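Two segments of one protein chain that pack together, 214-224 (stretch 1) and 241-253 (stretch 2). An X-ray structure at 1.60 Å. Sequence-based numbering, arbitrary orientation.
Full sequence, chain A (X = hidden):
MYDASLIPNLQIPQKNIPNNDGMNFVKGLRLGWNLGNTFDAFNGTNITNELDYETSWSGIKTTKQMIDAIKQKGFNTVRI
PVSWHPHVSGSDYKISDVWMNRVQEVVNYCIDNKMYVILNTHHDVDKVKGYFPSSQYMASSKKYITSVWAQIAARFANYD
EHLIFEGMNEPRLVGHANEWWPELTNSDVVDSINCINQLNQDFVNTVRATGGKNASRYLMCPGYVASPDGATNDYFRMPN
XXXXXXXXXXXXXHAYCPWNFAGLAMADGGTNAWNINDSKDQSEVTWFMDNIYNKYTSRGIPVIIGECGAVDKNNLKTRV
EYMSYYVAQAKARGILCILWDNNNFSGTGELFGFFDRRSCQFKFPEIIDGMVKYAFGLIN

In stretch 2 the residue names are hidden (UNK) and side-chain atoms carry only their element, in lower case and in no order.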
ATOM      1  N   ASN A 214       2.148   5.071  20.450  1.00 15.16           N
ATOM      2  CA  ASN A 214       3.061   5.137  19.316  1.00 14.28           C
ATOM      3  C   ASN A 214       4.238   4.203  19.538  1.00 14.06           C
ATOM      4  O   ASN A 214       4.846   3.717  18.590  1.00 13.17           O
ATOM      5  CB  ASN A 214       3.569   6.566  19.112  1.00 13.04           C
ATOM      6  CG  ASN A 214       2.531   7.459  18.465  1.00 13.26           C
ATOM      7  OD1 ASN A 214       1.776   7.013  17.603  1.00 15.46           O
ATOM      8  ND2 ASN A 214       2.491   8.716  18.868  1.00 12.37           N
ATOM      9  N   ALA A 215       4.544   3.941  20.803  1.00 14.48           N
ATOM     10  CA  ALA A 215       5.648   3.065  21.157  1.00 15.59           C
ATOM     11  C   ALA A 215       5.382   1.607  20.808  1.00 16.43           C
ATOM     12  O   ALA A 215       6.317   0.850  20.561  1.00 18.45           O
ATOM     13  CB  ALA A 215       5.943   3.185  22.641  1.00 16.25           C
ATOM     14  N   SER A 216       4.113   1.218  20.770  1.00 15.83           N
ATOM     15  CA  SER A 216       3.774  -0.171  20.497  1.00 17.69           C
ATOM     16  C   SER A 216       3.006  -0.488  19.215  1.00 16.39           C
ATOM     17  O   SER A 216       2.753  -1.654  18.932  1.00 18.48           O
ATOM     18  CB  SER A 216       3.021  -0.749  21.700  1.00 18.71           C
ATOM     19  OG  SER A 216       1.846   0.001  21.978  1.00 23.27           O
ATOM     20  N   ARG A 217       2.642   0.520  18.432  1.00 15.62           N
ATOM     21  CA  ARG A 217       1.882   0.253  17.210  1.00 14.06           C
ATOM     22  C   ARG A 217       2.732  -0.392  16.113  1.00 13.06           C
ATOM     23  O   ARG A 217       3.958  -0.354  16.162  1.00 12.67           O
ATOM     24  CB  ARG A 217       1.185   1.529  16.696  1.00 14.97           C
ATOM     25  CG  ARG A 217       2.029   2.456  15.840  1.00 14.56           C
ATOM     26  CD  ARG A 217       1.185   3.593  15.231  1.00 14.13           C
ATOM     27  NE  ARG A 217       0.786   4.582  16.234  1.00 12.86           N
ATOM     28  CZ  ARG A 217      -0.404   4.620  16.832  1.00 14.11           C
ATOM     29  NH1 ARG A 217      -1.345   3.728  16.529  1.00 14.06           N
ATOM     30  NH2 ARG A 217      -0.638   5.517  17.782  1.00 13.58           N
ATOM     31  N   TYR A 218       2.076  -1.043  15.159  1.00 10.62           N
ATOM     32  CA  TYR A 218       2.775  -1.674  14.045  1.00  9.62           C
ATOM     33  C   TYR A 218       3.210  -0.609  13.036  1.00 10.45           C
ATOM     34  O   TYR A 218       2.476   0.359  12.785  1.00  9.85           O
ATOM     35  CB  TYR A 218       1.875  -2.708  13.362  1.00  9.80           C
ATOM     36  CG  TYR A 218       1.735  -3.993  14.140  1.00  9.95           C
ATOM     37  CD1 TYR A 218       0.786  -4.119  15.150  1.00 10.99           C
ATOM     38  CD2 TYR A 218       2.568  -5.078  13.874  1.00 10.94           C
ATOM     39  CE1 TYR A 218       0.668  -5.299  15.882  1.00 12.04           C
ATOM     40  CE2 TYR A 218       2.464  -6.257  14.597  1.00 11.42           C
ATOM     41  CZ  TYR A 218       1.515  -6.364  15.596  1.00 12.42           C
ATOM     42  OH  TYR A 218       1.415  -7.534  16.310  1.00 13.69           O
ATOM     43  N   LEU A 219       4.404  -0.783  12.477  1.00  8.36           N
ATOM     44  CA  LEU A 219       4.957   0.139  11.496  1.00  9.61           C
ATOM     45  C   LEU A 219       5.318  -0.638  10.230  1.00 10.67           C
ATOM     46  O   LEU A 219       5.745  -1.784  10.317  1.00 12.73           O
ATOM     47  CB  LEU A 219       6.213   0.819  12.066  1.00  9.61           C
ATOM     48  CG  LEU A 219       6.064   1.532  13.417  1.00 10.97           C
ATOM     49  CD1 LEU A 219       7.406   2.095  13.881  1.00 12.33           C
ATOM     50  CD2 LEU A 219       5.029   2.654  13.317  1.00 10.99           C
ATOM     51  N   MET A 220       5.146  -0.022   9.064  1.00  8.45           N
ATOM     52  CA  MET A 220       5.463  -0.675   7.795  1.00  7.78           C
ATOM     53  C   MET A 220       6.673  -0.032   7.127  1.00  9.42           C
ATOM     54  O   MET A 220       6.799   1.198   7.093  1.00  9.15           O
ATOM     55  CB  MET A 220       4.265  -0.613   6.842  1.00  9.11           C
ATOM     56  CG  MET A 220       3.119  -1.533   7.223  1.00 11.18           C
ATOM     57  SD  MET A 220       1.592  -1.172   6.301  1.00 12.27           S
ATOM     58  CE  MET A 220       2.070  -1.601   4.619  1.00 12.57           C
ATOM     59  N   CYS A 221       7.537  -0.872   6.559  1.00  7.94           N
ATOM     60  CA  CYS A 221       8.743  -0.407   5.887  1.00  9.04           C
ATOM     61  C   CYS A 221       8.963  -1.116   4.554  1.00  9.78           C
ATOM     62  O   CYS A 221       8.922  -2.350   4.489  1.00  9.36           O
ATOM     63  CB  CYS A 221       9.970  -0.654   6.773  1.00  9.05           C
ATOM     64  SG  CYS A 221       9.932   0.183   8.361  1.00 12.90           S
ATOM     65  N   PRO A 222       9.113  -0.349   3.459  1.00  8.75           N
ATOM     66  CA  PRO A 222       9.341  -0.901   2.127  1.00  8.01           C
ATOM     67  C   PRO A 222      10.841  -0.896   1.801  1.00  9.87           C
ATOM     68  O   PRO A 222      11.640  -0.260   2.508  1.00  9.19           O
ATOM     69  CB  PRO A 222       8.613   0.091   1.224  1.00  9.82           C
ATOM     70  CG  PRO A 222       8.903   1.390   1.894  1.00  8.18           C
ATOM     71  CD  PRO A 222       8.710   1.073   3.368  1.00  9.14           C
ATOM     72  N   GLY A 223      11.201  -1.647   0.768  1.00 10.31           N
ATOM     73  CA  GLY A 223      12.567  -1.678   0.280  1.00 10.44           C
ATOM     74  C   GLY A 223      12.533  -0.793  -0.955  1.00 10.30           C
ATOM     75  O   GLY A 223      11.551  -0.075  -1.165  1.00 10.30           O
ATOM     76  N   TYR A 224      13.557  -0.860  -1.798  1.00 11.06           N
ATOM     77  CA  TYR A 224      13.614  -0.040  -3.014  1.00 11.55           C
ATOM     78  C   TYR A 224      12.347  -0.187  -3.875  1.00 12.61           C
ATOM     79  O   TYR A 224      11.989  -1.300  -4.281  1.00 11.66           O
ATOM     80  CB  TYR A 224      14.865  -0.395  -3.834  1.00 12.34           C
ATOM     81  CG  TYR A 224      15.175   0.588  -4.946  1.00 12.73           C
ATOM     82  CD1 TYR A 224      15.861   1.772  -4.686  1.00 12.72           C
ATOM     83  CD2 TYR A 224      14.755   0.345  -6.249  1.00 13.75           C
ATOM     84  CE1 TYR A 224      16.115   2.695  -5.698  1.00 13.65           C
ATOM     85  CE2 TYR A 224      15.001   1.259  -7.269  1.00 14.88           C
ATOM     86  CZ  TYR A 224      15.678   2.435  -6.988  1.00 14.12           C
ATOM     87  OH  TYR A 224      15.869   3.357  -7.992  1.00 15.00           O
ATOM     88  N   UNK A 241      14.227  -1.874  16.453  1.00 14.10           N
ATOM     89  CA  UNK A 241      13.107  -1.321  17.208  1.00 15.53           C
ATOM     90  C   UNK A 241      13.505  -1.197  18.682  1.00 17.42           C
ATOM     91  O   UNK A 241      14.506  -1.781  19.108  1.00 20.92           O
ATOM     92  c   UNK A 241      11.882  -2.240  17.055  1.00 14.26           C
ATOM     93  c   UNK A 241      10.556  -1.520  17.286  1.00 15.77           C
ATOM     94  o   UNK A 241      10.552  -0.333  17.669  1.00 13.94           O
ATOM     95  o   UNK A 241       9.498  -2.153  17.086  1.00 14.18           O
ATOM     96  N   UNK A 242      12.749  -0.420  19.452  1.00 18.81           N
ATOM     97  CA  UNK A 242      13.048  -0.259  20.873  1.00 22.37           C
ATOM     98  C   UNK A 242      12.950  -1.582  21.613  1.00 25.66           C
ATOM     99  O   UNK A 242      12.163  -2.463  21.246  1.00 24.77           O
ATOM    100  c   UNK A 242      12.374   2.145  21.126  1.00 22.81           C
ATOM    101  c   UNK A 242      12.096   0.731  21.581  1.00 21.84           C
ATOM    102  c   UNK A 242      10.638   0.316  21.370  1.00 20.50           C
ATOM    103  c   UNK A 242       9.650   1.155  22.135  1.00 22.56           C
ATOM    104  N   UNK A 243      13.742  -1.710  22.669  1.00 29.19           N
ATOM    105  CA  UNK A 243      13.745  -2.913  23.490  1.00 32.98           C
ATOM    106  C   UNK A 243      12.345  -3.057  24.083  1.00 33.01           C
ATOM    107  O   UNK A 243      11.672  -2.058  24.346  1.00 36.06           O
ATOM    108  o   UNK A 243      15.958  -2.140  24.119  1.00 37.64           O
ATOM    109  c   UNK A 243      14.777  -2.763  24.609  1.00 34.88           C
ATOM    110  N   UNK A 244      11.885  -4.286  24.260  1.00 31.69           N
ATOM    111  CA  UNK A 244      10.562  -4.471  24.820  1.00 30.81           C
ATOM    112  C   UNK A 244       9.555  -4.759  23.730  1.00 30.32           C
ATOM    113  O   UNK A 244       8.521  -5.377  23.985  1.00 32.58           O
ATOM    114  N   UNK A 245       9.821  -4.257  22.527  1.00 27.11           N
ATOM    115  CA  UNK A 245       8.939  -4.514  21.396  1.00 23.27           C
ATOM    116  C   UNK A 245       9.448  -5.784  20.745  1.00 20.15           C
ATOM    117  O   UNK A 245      10.656  -6.041  20.719  1.00 16.88           O
ATOM    118  c   UNK A 245       8.996  -3.377  20.367  1.00 23.23           C
ATOM    119  n   UNK A 245       7.853  -1.373  19.665  1.00 22.32           N
ATOM    120  o   UNK A 245       7.077  -2.448  21.475  1.00 25.49           O
ATOM    121  c   UNK A 245       7.892  -2.352  20.554  1.00 24.60           C
ATOM    122  N   UNK A 246       8.531  -6.575  20.213  1.00 17.09           N
ATOM    123  CA  UNK A 246       8.911  -7.800  19.546  1.00 15.54           C
ATOM    124  C   UNK A 246       8.054  -7.993  18.309  1.00 13.29           C
ATOM    125  O   UNK A 246       6.825  -8.001  18.395  1.00 11.90           O
ATOM    126  c   UNK A 246       8.759  -8.997  20.492  1.00 18.37           C
ATOM    127  n   UNK A 246       8.293 -11.298  19.904  1.00 24.75           N
ATOM    128  c   UNK A 246       9.173 -10.307  19.846  1.00 21.40           C
ATOM    129  o   UNK A 246      10.266 -10.423  19.289  1.00 22.75           O
ATOM    130  N   UNK A 247       8.712  -8.039  17.154  1.00 11.80           N
ATOM    131  CA  UNK A 247       8.046  -8.275  15.875  1.00 12.27           C
ATOM    132  C   UNK A 247       6.937  -7.264  15.556  1.00 11.82           C
ATOM    133  O   UNK A 247       5.829  -7.651  15.180  1.00 11.14           O
ATOM    134  c   UNK A 247       7.231 -10.253  14.489  1.00 11.25           C
ATOM    135  c   UNK A 247       7.480  -9.709  15.878  1.00 11.33           C
ATOM    136  n   UNK A 247       6.254 -11.147  14.377  1.00 12.18           N
ATOM    137  o   UNK A 247       7.930  -9.917  13.541  1.00 12.08           O
ATOM    138  N   UNK A 248       7.233  -5.973  15.712  1.00 10.25           N
ATOM    139  CA  UNK A 248       6.249  -4.922  15.431  1.00 10.99           C
ATOM    140  C   UNK A 248       6.486  -4.200  14.098  1.00 10.41           C
ATOM    141  O   UNK A 248       5.846  -3.184  13.816  1.00 12.20           O
ATOM    142  c   UNK A 248       3.305  -5.117  18.783  1.00 17.86           C
ATOM    143  c   UNK A 248       6.203  -3.898  16.571  1.00  9.74           C
ATOM    144  n   UNK A 248       3.776  -6.436  19.269  1.00 22.48           N
ATOM    145  c   UNK A 248       5.506  -4.396  17.824  1.00 12.60           C
ATOM    146  c   UNK A 248       4.050  -4.701  17.534  1.00 15.75           C
ATOM    147  N   UNK A 249       7.412  -4.712  13.289  1.00  9.25           N
ATOM    148  CA  UNK A 249       7.723  -4.103  11.993  1.00  9.55           C
ATOM    149  C   UNK A 249       7.220  -5.010  10.872  1.00  9.50           C
ATOM    150  O   UNK A 249       7.544  -6.201  10.823  1.00  9.53           O
ATOM    151  c   UNK A 249       9.511  -3.143  10.476  1.00 11.31           C
ATOM    152  c   UNK A 249       9.194  -1.668  13.143  1.00 13.59           C
ATOM    153  c   UNK A 249       9.256  -3.848  11.804  1.00 11.23           C
ATOM    154  c   UNK A 249       9.828  -3.022  12.970  1.00 11.51           C
ATOM    155  N   UNK A 250       6.420  -4.436   9.982  1.00  8.35           N
ATOM    156  CA  UNK A 250       5.831  -5.152   8.855  1.00  8.55           C
ATOM    157  C   UNK A 250       6.518  -4.743   7.547  1.00  8.44           C
ATOM    158  O   UNK A 250       6.739  -3.552   7.302  1.00 10.36           O
ATOM    159  c   UNK A 250       2.158  -4.677  10.077  1.00 10.31           C
ATOM    160  c   UNK A 250       3.593  -5.171  10.032  1.00  8.99           C
ATOM    161  c   UNK A 250       4.317  -4.816   8.737  1.00  8.73           C
ATOM    162  c   UNK A 250       3.689  -5.553   7.558  1.00  8.66           C
ATOM    163  N   UNK A 251       6.852  -5.722   6.712  1.00  6.49           N
ATOM    164  CA  UNK A 251       7.482  -5.447   5.425  1.00  7.21           C
ATOM    165  C   UNK A 251       6.384  -5.071   4.424  1.00  8.40           C
ATOM    166  O   UNK A 251       5.347  -5.742   4.344  1.00  9.73           O
ATOM    167  c   UNK A 251       9.243  -7.170   5.926  1.00 10.26           C
ATOM    168  c   UNK A 251       8.924  -6.368   3.572  1.00  7.27           C
ATOM    169  c   UNK A 251       8.239  -6.687   4.890  1.00  8.32           C
ATOM    170  N   UNK A 252       6.626  -4.019   3.650  1.00  7.26           N
ATOM    171  CA  UNK A 252       5.674  -3.549   2.658  1.00  7.30           C
ATOM    172  C   UNK A 252       6.148  -3.839   1.237  1.00  9.12           C
ATOM    173  O   UNK A 252       7.295  -3.545   0.892  1.00 10.05           O
ATOM    174  c   UNK A 252       5.480  -2.039   2.824  1.00  9.23           C
ATOM    175  o   UNK A 252       4.685  -1.504   1.778  1.00 10.23           O
ATOM    176  N   UNK A 253       5.293  -4.454   0.424  1.00  8.37           N
ATOM    177  CA  UNK A 253       5.635  -4.724  -0.968  1.00  9.39           C
ATOM    178  C   UNK A 253       4.446  -4.375  -1.852  1.00  9.02           C
ATOM    179  O   UNK A 253       3.294  -4.424  -1.405  1.00  9.68           O
ATOM    180  c   UNK A 253       4.847  -7.122  -1.144  1.00 16.53           C
ATOM    181  c   UNK A 253       6.037  -6.209  -1.253  1.00 12.64           C
ATOM    182  c   UNK A 253       7.164  -6.660  -0.326  1.00 12.30           C
TER
HETATM  183  O   HOH W   1       3.853  -8.757  17.069  1.00 16.58           O
HETATM  184  O   HOH W   2       9.722  -3.661  -0.601  1.00 10.38           O

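Position 241 has two side-chain carbons, the second carrying two oxygens. That is a carboxylate on a short stem: Asp241. Its CB points toward stretch 1 but makes no contact there. OD1 accepts a hydrogen bond from the backbone N of position 242.

Position 242 has four carbons, forked at the first, with one arm two carbons long. This is Ile242. CD1, at the end of the longer arm, lies 3.7 Å from Ala215 O and 4.3 Å from Ala215 CB.

Position 243 has one carbon, then one oxygen, and lies far from stretch 1. It is Ser243.

Position 244 has no side-chain atoms: Gly244. Its phi of 100° and psi of -28° would jam a CB against the carbonyl O of Ser243. It sits in a type II turn running from Ile242 to position 245.

Position 245 has two carbons, the second carrying one oxygen and one nitrogen. It is Asn245. Its ND2 donates to Ala215 O at 2.8 Å, and also to Asp241 OD2 at 3.2 Å. The amide thus ties the turn to stretch 1. Its backbone N closes the turn on Ile242 O at 3.2 Å.

Position 246 has the same side-chain make-up but does not reach stretch 1. It is Asn246.

Position 247 repeats it again, with positive phi and psi (57° and 48°): Asn247. Here the backbone makes the contact, with O 3.7 Å from Tyr218 CE2.

Position 248 has four carbons in a row ending in nitrogen. This is Lys248. CD lies over one face of the Tyr218 ring, 3.6 Å from its centroid, a CH-pi contact. CE is 3.5 Å from Ser216 O. Water 1 joins Lys248 NZ, Asn247 O and Tyr218 OH.

Position 249 has four carbons, forked at the first, with one two-carbon arm: Ile249. CD1 lies 4.0 Å from Leu219 CB, and CG2 lies 4.0 Å from Cys221 SG.

Position 250 has the same fork. It is Ile250, on the sheet face that carries Met220. CB is 3.8 Å from Met220 CG, and CD1 is 3.8 Å from Tyr218 CD2.

Position 251 has one carbon carrying two more: Val251. It shares a face with Leu219, Cys221 and Ile249.

Position 252 has one carbon, then one oxygen: Ser252. OG is 3.9 Å from Met220 CE. Water 2 donates to Ser252 O and accepts from Gly223 N.

Position 253 has one carbon carrying two more: Val253. It points away and makes no contact with stretch 1.

The contact is a parallel strand pairing. Leu219 N donates to Lys248 O at 3.1 Å, and Ile250 N to Leu219 O at 2.8 Å. Cys221 N donates to Ile250 O at 2.9 Å, and Ser252 N to Cys221 O at 3.0 Å. Each strand thus bonds through alternate residues, as parallel pairing requires. Apolar side chains pack beside one another on both faces. Before the strands, the Lys248 stem on Tyr218 and the Asn245 amide extend the join. Together the stretches bury 756 Å², both sides summed.

Stretch 2 (241-253) DISGNNNKIIVSV
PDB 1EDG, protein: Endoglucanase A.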